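Local coordinates for probable GTP-binding protein engB (Pyrococcus horikoshii, PDB 2CXX) that probably binds and hydrolyses GTP with the help of magnesium, and is thought to be needed for normal cell division and septation, at residues Lys14-Thr22 with Ala165-Lys175. Numbering follows the deposited sequence.
Sequences KSTLIYRLT and AKFGDNIERLK. With GDP (guanosine-5'-diphosphate), chain D.
T16 grips O1A of the GDP alpha-phosphate twice, through its backbone N and through OG1 at 2.6 Å, while its CG2 lies 3.7 Å from A165 CB. This junction is a worked example of how P-loop GTPases tie two nucleotide-binding elements together: helix 14-22, which starts in the P-loop, and the SAK-type guanine loop leading into helix 171-184. With OG1 beside the backbone N (chi1 -59°) and CG2 anti to it, T16 keeps its hydroxyl on the phosphate and its methyl on the loop. A valine in its place would probably leave O1A without the hydroxyl bond, with the backbone N still holding the phosphate. The loop meets the other end of the nucleotide, K166 N donating to guanine O6 at 3.2 Å with CB lying 3.4 Å from C6.

One turn on, R20 bends at chi2 (-56°) and brings the guanidinium edge to the loop backbone. NE donates to A165 O at 2.8 Å, almost in line with the carbonyl, whereas NH2 makes a more bent bond to K166 O from above that carbonyl's plane; its very short length is doubtful.

Beneath these polar contacts the two helices, their axes at 81°, close over apolar side chains. L17 CD1 touches both L174 CD2, tip to tip, and I171 CD1, each at 3.7 Å; L17 and L174 also rest on A128 of strand 125-130, joining this layer to the central sheet. L21 CD2 meets I171 CG2 obliquely. At the far end K175 runs alongside L21, its bent chain carrying NZ to a weak hydrogen bond with L21 O at 3.3 Å.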
ATOM      1  N   LYS A  14      -1.087   3.273   6.702  1.00  7.39           N
ATOM      2  CA  LYS A  14      -0.476   1.946   6.646  1.00  8.85           C
ATOM      3  C   LYS A  14      -0.119   1.386   7.999  1.00  9.10           C
ATOM      4  O   LYS A  14      -0.466   0.226   8.298  1.00 10.02           O
ATOM      5  CB  LYS A  14       0.734   2.023   5.730  1.00  9.25           C
ATOM      6  CG  LYS A  14       1.535   0.718   5.634  1.00  8.06           C
ATOM      7  CD  LYS A  14       2.476   0.744   4.375  1.00  9.36           C
ATOM      8  CE  LYS A  14       3.566   1.801   4.445  1.00 10.61           C
ATOM      9  NZ  LYS A  14       4.403   1.529   5.655  1.00 11.87           N
ATOM     10  N   SER A  15       0.556   2.163   8.855  1.00  8.99           N
ATOM     11  CA  SER A  15       0.896   1.623  10.179  1.00 10.46           C
ATOM     12  C   SER A  15      -0.399   1.346  10.964  1.00 11.51           C
ATOM     13  O   SER A  15      -0.463   0.346  11.699  1.00 12.91           O
ATOM     14  CB  SER A  15       1.815   2.576  10.963  1.00 12.91           C
ATOM     15  OG  SER A  15       1.169   3.826  11.116  1.00 18.78           O
ATOM     16  N   THR A  16      -1.417   2.212  10.864  1.00  9.79           N
ATOM     17  CA  THR A  16      -2.705   1.942  11.505  1.00  9.84           C
ATOM     18  C   THR A  16      -3.336   0.618  10.997  1.00 10.96           C
ATOM     19  O   THR A  16      -3.823  -0.225  11.774  1.00 11.60           O
ATOM     20  CB  THR A  16      -3.737   3.093  11.255  1.00  9.34           C
ATOM     21  OG1 THR A  16      -3.214   4.328  11.777  1.00 12.25           O
ATOM     22  CG2 THR A  16      -5.024   2.802  12.040  1.00 10.47           C
ATOM     23  N   LEU A  17      -3.284   0.387   9.701  1.00 10.67           N
ATOM     24  CA  LEU A  17      -3.857  -0.844   9.126  1.00  9.83           C
ATOM     25  C   LEU A  17      -3.093  -2.079   9.655  1.00 10.01           C
ATOM     26  O   LEU A  17      -3.676  -3.076  10.026  1.00  8.72           O
ATOM     27  CB  LEU A  17      -3.763  -0.796   7.586  1.00  9.88           C
ATOM     28  CG  LEU A  17      -4.078  -2.074   6.824  1.00 12.14           C
ATOM     29  CD1 LEU A  17      -5.438  -2.654   7.265  1.00 12.68           C
ATOM     30  CD2 LEU A  17      -4.054  -1.774   5.349  1.00 12.47           C
ATOM     31  N   ILE A  18      -1.768  -2.002   9.687  1.00 10.18           N
ATOM     32  CA  ILE A  18      -0.970  -3.129  10.173  1.00 11.11           C
ATOM     33  C   ILE A  18      -1.306  -3.442  11.616  1.00 12.15           C
ATOM     34  O   ILE A  18      -1.369  -4.635  12.010  1.00 11.40           O
ATOM     35  CB  ILE A  18       0.517  -2.864  10.019  1.00 11.04           C
ATOM     36  CG1 ILE A  18       0.871  -2.954   8.535  1.00  9.00           C
ATOM     37  CG2 ILE A  18       1.321  -3.932  10.816  1.00 11.15           C
ATOM     38  CD1 ILE A  18       2.254  -2.557   8.154  1.00 11.12           C
ATOM     39  N   TYR A  19      -1.508  -2.399  12.401  1.00 12.64           N
ATOM     40  CA  TYR A  19      -1.934  -2.605  13.792  1.00 13.38           C
ATOM     41  C   TYR A  19      -3.329  -3.246  13.841  1.00 12.29           C
ATOM     42  O   TYR A  19      -3.562  -4.121  14.680  1.00 13.61           O
ATOM     43  CB  TYR A  19      -1.939  -1.256  14.538  1.00 14.46           C
ATOM     44  CG  TYR A  19      -2.614  -1.337  15.882  1.00 16.05           C
ATOM     45  CD1 TYR A  19      -2.086  -2.131  16.889  1.00 13.30           C
ATOM     46  CD2 TYR A  19      -3.809  -0.667  16.129  1.00 16.09           C
ATOM     47  CE1 TYR A  19      -2.744  -2.255  18.113  1.00 13.02           C
ATOM     48  CE2 TYR A  19      -4.457  -0.798  17.374  1.00 13.91           C
ATOM     49  CZ  TYR A  19      -3.908  -1.591  18.320  1.00 16.05           C
ATOM     50  OH  TYR A  19      -4.586  -1.740  19.504  1.00 16.20           O
ATOM     51  N   ARG A  20      -4.286  -2.778  13.033  1.00 13.37           N
ATOM     52  CA  ARG A  20      -5.621  -3.429  13.027  1.00 14.64           C
ATOM     53  C   ARG A  20      -5.558  -4.925  12.657  1.00 14.75           C
ATOM     54  O   ARG A  20      -6.286  -5.768  13.213  1.00 13.87           O
ATOM     55  CB  ARG A  20      -6.543  -2.761  12.031  1.00 13.93           C
ATOM     56  CG  ARG A  20      -7.006  -1.441  12.442  1.00 20.67           C
ATOM     57  CD  ARG A  20      -7.688  -1.518  13.796  1.00 24.42           C
ATOM     58  NE  ARG A  20      -8.313  -0.244  14.105  1.00 28.40           N
ATOM     59  CZ  ARG A  20      -9.170  -0.082  15.095  1.00 32.91           C
ATOM     60  NH1 ARG A  20      -9.490  -1.137  15.853  1.00 34.39           N
ATOM     61  NH2 ARG A  20      -9.691   1.116  15.329  1.00 33.65           N
ATOM     62  N   LEU A  21      -4.678  -5.267  11.717  1.00 14.34           N
ATOM     63  CA  LEU A  21      -4.522  -6.622  11.230  1.00 13.88           C
ATOM     64  C   LEU A  21      -3.763  -7.540  12.194  1.00 13.25           C
ATOM     65  O   LEU A  21      -4.109  -8.683  12.400  1.00 15.11           O
ATOM     66  CB  LEU A  21      -3.745  -6.596   9.878  1.00 11.98           C
ATOM     67  CG  LEU A  21      -4.639  -6.150   8.696  1.00 13.08           C
ATOM     68  CD1 LEU A  21      -3.767  -6.058   7.396  1.00 13.75           C
ATOM     69  CD2 LEU A  21      -5.789  -7.183   8.464  1.00 15.00           C
ATOM     70  N   THR A  22      -2.756  -7.007  12.839  1.00 12.86           N
ATOM     71  CA  THR A  22      -1.904  -7.832  13.650  1.00 12.48           C
ATOM     72  C   THR A  22      -1.900  -7.588  15.154  1.00 13.28           C
ATOM     73  O   THR A  22      -1.322  -8.365  15.874  1.00 12.44           O
ATOM     74  CB  THR A  22      -0.434  -7.612  13.257  1.00 13.24           C
ATOM     75  OG1 THR A  22      -0.069  -6.265  13.602  1.00 12.19           O
ATOM     76  CG2 THR A  22      -0.216  -7.757  11.722  1.00 13.89           C
ATOM     77  N   ALA A 165      -9.197   1.769   8.403  1.00 12.56           N
ATOM     78  CA  ALA A 165      -8.288   1.250   9.400  1.00 13.40           C
ATOM     79  C   ALA A 165      -8.590   1.929  10.743  1.00 13.23           C
ATOM     80  O   ALA A 165      -8.329   1.335  11.825  1.00 14.10           O
ATOM     81  CB  ALA A 165      -6.816   1.544   9.002  1.00 13.57           C
ATOM     82  N   LYS A 166      -9.119   3.145  10.668  1.00 13.93           N
ATOM     83  CA  LYS A 166      -9.430   3.895  11.874  1.00 16.84           C
ATOM     84  C   LYS A 166     -10.556   3.265  12.655  1.00 18.15           C
ATOM     85  O   LYS A 166     -10.408   3.052  13.840  1.00 17.87           O
ATOM     86  CB  LYS A 166      -9.827   5.338  11.571  1.00 17.98           C
ATOM     87  CG  LYS A 166     -10.350   6.128  12.795  1.00 19.34           C
ATOM     88  CD  LYS A 166     -10.343   7.611  12.508  1.00 21.19           C
ATOM     89  CE  LYS A 166     -10.383   8.466  13.820  1.00 23.00           C
ATOM     90  NZ  LYS A 166     -10.165   9.922  13.518  1.00 25.08           N
ATOM     91  N   PHE A 167     -11.672   3.022  11.982  1.00 18.28           N
ATOM     92  CA  PHE A 167     -12.847   2.461  12.643  1.00 21.76           C
ATOM     93  C   PHE A 167     -13.023   0.965  12.515  1.00 22.76           C
ATOM     94  O   PHE A 167     -13.848   0.359  13.209  1.00 23.64           O
ATOM     95  CB  PHE A 167     -14.083   3.176  12.131  1.00 22.01           C
ATOM     96  CG  PHE A 167     -14.084   4.623  12.427  1.00 23.38           C
ATOM     97  CD1 PHE A 167     -13.593   5.525  11.506  1.00 22.92           C
ATOM     98  CD2 PHE A 167     -14.551   5.095  13.647  1.00 24.11           C
ATOM     99  CE1 PHE A 167     -13.568   6.889  11.771  1.00 24.88           C
ATOM    100  CE2 PHE A 167     -14.530   6.459  13.933  1.00 24.80           C
ATOM    101  CZ  PHE A 167     -14.039   7.363  12.991  1.00 23.11           C
ATOM    102  N   GLY A 168     -12.258   0.340  11.628  1.00 21.41           N
ATOM    103  CA  GLY A 168     -12.367  -1.095  11.509  1.00 22.00           C
ATOM    104  C   GLY A 168     -13.198  -1.624  10.347  1.00 20.67           C
ATOM    105  O   GLY A 168     -13.205  -2.833  10.095  1.00 23.35           O
ATOM    106  N   ASP A 169     -13.880  -0.754   9.628  1.00 20.56           N
ATOM    107  CA  ASP A 169     -14.707  -1.170   8.504  1.00 20.58           C
ATOM    108  C   ASP A 169     -13.995  -2.078   7.454  1.00 20.92           C
ATOM    109  O   ASP A 169     -12.984  -1.672   6.880  1.00 18.99           O
ATOM    110  CB  ASP A 169     -15.244   0.058   7.732  1.00 23.26           C
ATOM    111  CG  ASP A 169     -16.109   0.997   8.581  1.00 25.20           C
ATOM    112  OD1 ASP A 169     -15.753   1.309   9.714  1.00 28.80           O
ATOM    113  OD2 ASP A 169     -17.158   1.458   8.090  1.00 30.20           O
ATOM    114  N   ASN A 170     -14.537  -3.275   7.197  1.00 19.34           N
ATOM    115  CA  ASN A 170     -14.003  -4.215   6.177  1.00 20.32           C
ATOM    116  C   ASN A 170     -12.599  -4.767   6.381  1.00 19.15           C
ATOM    117  O   ASN A 170     -12.021  -5.325   5.444  1.00 18.28           O
ATOM    118  CB  ASN A 170     -14.066  -3.587   4.772  1.00 21.34           C
ATOM    119  CG  ASN A 170     -15.456  -3.130   4.408  1.00 23.76           C
ATOM    120  OD1 ASN A 170     -16.436  -3.805   4.746  1.00 25.48           O
ATOM    121  ND2 ASN A 170     -15.565  -1.994   3.703  1.00 22.33           N
ATOM    122  N   ILE A 171     -12.012  -4.559   7.563  1.00 18.80           N
ATOM    123  CA  ILE A 171     -10.702  -5.131   7.842  1.00 18.24           C
ATOM    124  C   ILE A 171     -10.756  -6.643   7.737  1.00 17.84           C
ATOM    125  O   ILE A 171      -9.843  -7.270   7.205  1.00 17.96           O
ATOM    126  CB  ILE A 171     -10.221  -4.728   9.251  1.00 18.41           C
ATOM    127  CG1 ILE A 171     -10.063  -3.214   9.286  1.00 20.81           C
ATOM    128  CG2 ILE A 171      -8.951  -5.498   9.613  1.00 19.70           C
ATOM    129  CD1 ILE A 171      -8.922  -2.730   8.443  1.00 21.38           C
ATOM    130  N   GLU A 172     -11.821  -7.288   8.221  1.00 18.28           N
ATOM    131  CA  GLU A 172     -11.844  -8.743   8.089  1.00 18.58           C
ATOM    132  C   GLU A 172     -11.905  -9.167   6.626  1.00 18.47           C
ATOM    133  O   GLU A 172     -11.319 -10.192   6.235  1.00 16.73           O
ATOM    134  CB  GLU A 172     -13.027  -9.368   8.844  1.00 20.16           C
ATOM    135  CG  GLU A 172     -12.910 -10.887   8.891  1.00 25.93           C
ATOM    136  CD  GLU A 172     -14.118 -11.558   9.549  1.00 31.49           C
ATOM    137  OE1 GLU A 172     -15.215 -11.528   8.938  1.00 33.95           O
ATOM    138  OE2 GLU A 172     -13.973 -12.116  10.660  1.00 33.86           O
ATOM    139  N   ARG A 173     -12.611  -8.397   5.800  1.00 18.15           N
ATOM    140  CA  ARG A 173     -12.684  -8.760   4.385  1.00 19.70           C
ATOM    141  C   ARG A 173     -11.282  -8.631   3.741  1.00 17.08           C
ATOM    142  O   ARG A 173     -10.897  -9.442   2.876  1.00 13.97           O
ATOM    143  CB  ARG A 173     -13.696  -7.852   3.645  1.00 22.80           C
ATOM    144  CG  ARG A 173     -15.057  -7.693   4.321  1.00 30.14           C
ATOM    145  CD  ARG A 173     -16.155  -7.148   3.381  1.00 32.45           C
ATOM    146  NE  ARG A 173     -16.195  -7.871   2.109  1.00 35.75           N
ATOM    147  CZ  ARG A 173     -16.975  -8.920   1.834  1.00 35.94           C
ATOM    148  NH1 ARG A 173     -17.822  -9.401   2.743  1.00 35.71           N
ATOM    149  NH2 ARG A 173     -16.885  -9.501   0.641  1.00 36.98           N
ATOM    150  N   LEU A 174     -10.502  -7.623   4.185  1.00 15.94           N
ATOM    151  CA  LEU A 174      -9.169  -7.402   3.642  1.00 14.96           C
ATOM    152  C   LEU A 174      -8.292  -8.576   4.065  1.00 13.80           C
ATOM    153  O   LEU A 174      -7.515  -9.082   3.278  1.00 13.40           O
ATOM    154  CB  LEU A 174      -8.590  -6.047   4.105  1.00 12.75           C
ATOM    155  CG  LEU A 174      -7.111  -5.819   3.779  1.00 13.48           C
ATOM    156  CD1 LEU A 174      -6.912  -5.943   2.254  1.00 11.89           C
ATOM    157  CD2 LEU A 174      -6.651  -4.459   4.248  1.00 12.21           C
ATOM    158  N   LYS A 175      -8.409  -8.996   5.332  1.00 14.23           N
ATOM    159  CA  LYS A 175      -7.642 -10.137   5.806  1.00 15.48           C
ATOM    160  C   LYS A 175      -8.016 -11.382   4.978  1.00 15.92           C
ATOM    161  O   LYS A 175      -7.163 -12.118   4.536  1.00 16.66           O
ATOM    162  CB  LYS A 175      -7.943 -10.391   7.289  1.00 17.44           C
ATOM    163  CG  LYS A 175      -6.885 -11.179   8.014  1.00 22.58           C
ATOM    164  CD  LYS A 175      -7.385 -11.573   9.420  1.00 25.43           C
ATOM    165  CE  LYS A 175      -7.874 -10.344  10.210  1.00 29.93           C
ATOM    166  NZ  LYS A 175      -7.012 -10.008  11.427  1.00 30.94           N
TER
HETATM  167  PB  GDP D1401       1.174   5.905   7.755  1.00 11.40           P
HETATM  168  O1B GDP D1401       2.092   7.077   7.668  1.00 11.82           O
HETATM  169  O2B GDP D1401       0.592   5.543   6.330  1.00 11.08           O
HETATM  170  O3B GDP D1401       1.576   4.755   8.655  1.00 10.03           O
HETATM  171  O3A GDP D1401      -0.118   6.480   8.477  1.00 11.92           O
HETATM  172  PA  GDP D1401      -0.801   6.397   9.918  1.00 12.53           P
HETATM  173  O1A GDP D1401      -1.277   5.020  10.170  1.00 10.79           O
HETATM  174  O2A GDP D1401       0.200   6.888  11.027  1.00 12.51           O
HETATM  175  O5' GDP D1401      -2.130   7.280   9.763  1.00 12.75           O
HETATM  176  C5' GDP D1401      -1.828   8.587   9.373  1.00 12.14           C
HETATM  177  C4' GDP D1401      -3.009   9.511   9.694  1.00 12.12           C
HETATM  178  O4' GDP D1401      -4.249   9.001   9.029  1.00 13.55           O
HETATM  179  C3' GDP D1401      -3.427   9.604  11.121  1.00 14.50           C
HETATM  180  O3' GDP D1401      -3.746  10.827  11.799  1.00 16.67           O
HETATM  181  C2' GDP D1401      -4.424   8.440  11.307  1.00 14.18           C
HETATM  182  O2' GDP D1401      -5.338   8.748  12.426  1.00 17.69           O
HETATM  183  C1' GDP D1401      -5.264   8.687  10.050  1.00 12.40           C
HETATM  184  N9  GDP D1401      -6.007   7.512   9.571  1.00 13.37           N
HETATM  185  C8  GDP D1401      -5.535   6.197   9.365  1.00 14.21           C
HETATM  186  N7  GDP D1401      -6.491   5.457   8.916  1.00 11.33           N
HETATM  187  C5  GDP D1401      -7.627   6.213   8.799  1.00 12.38           C
HETATM  188  C6  GDP D1401      -8.967   5.973   8.367  1.00 15.03           C
HETATM  189  O6  GDP D1401      -9.330   4.899   8.001  1.00 15.24           O
HETATM  190  N1  GDP D1401      -9.879   7.025   8.373  1.00 14.83           N
HETATM  191  C2  GDP D1401      -9.505   8.269   8.795  1.00 15.90           C
HETATM  192  N2  GDP D1401     -10.446   9.273   8.790  1.00 13.48           N
HETATM  193  N3  GDP D1401      -8.270   8.519   9.203  1.00 14.43           N
HETATM  194  C4  GDP D1401      -7.313   7.524   9.218  1.00 13.24           C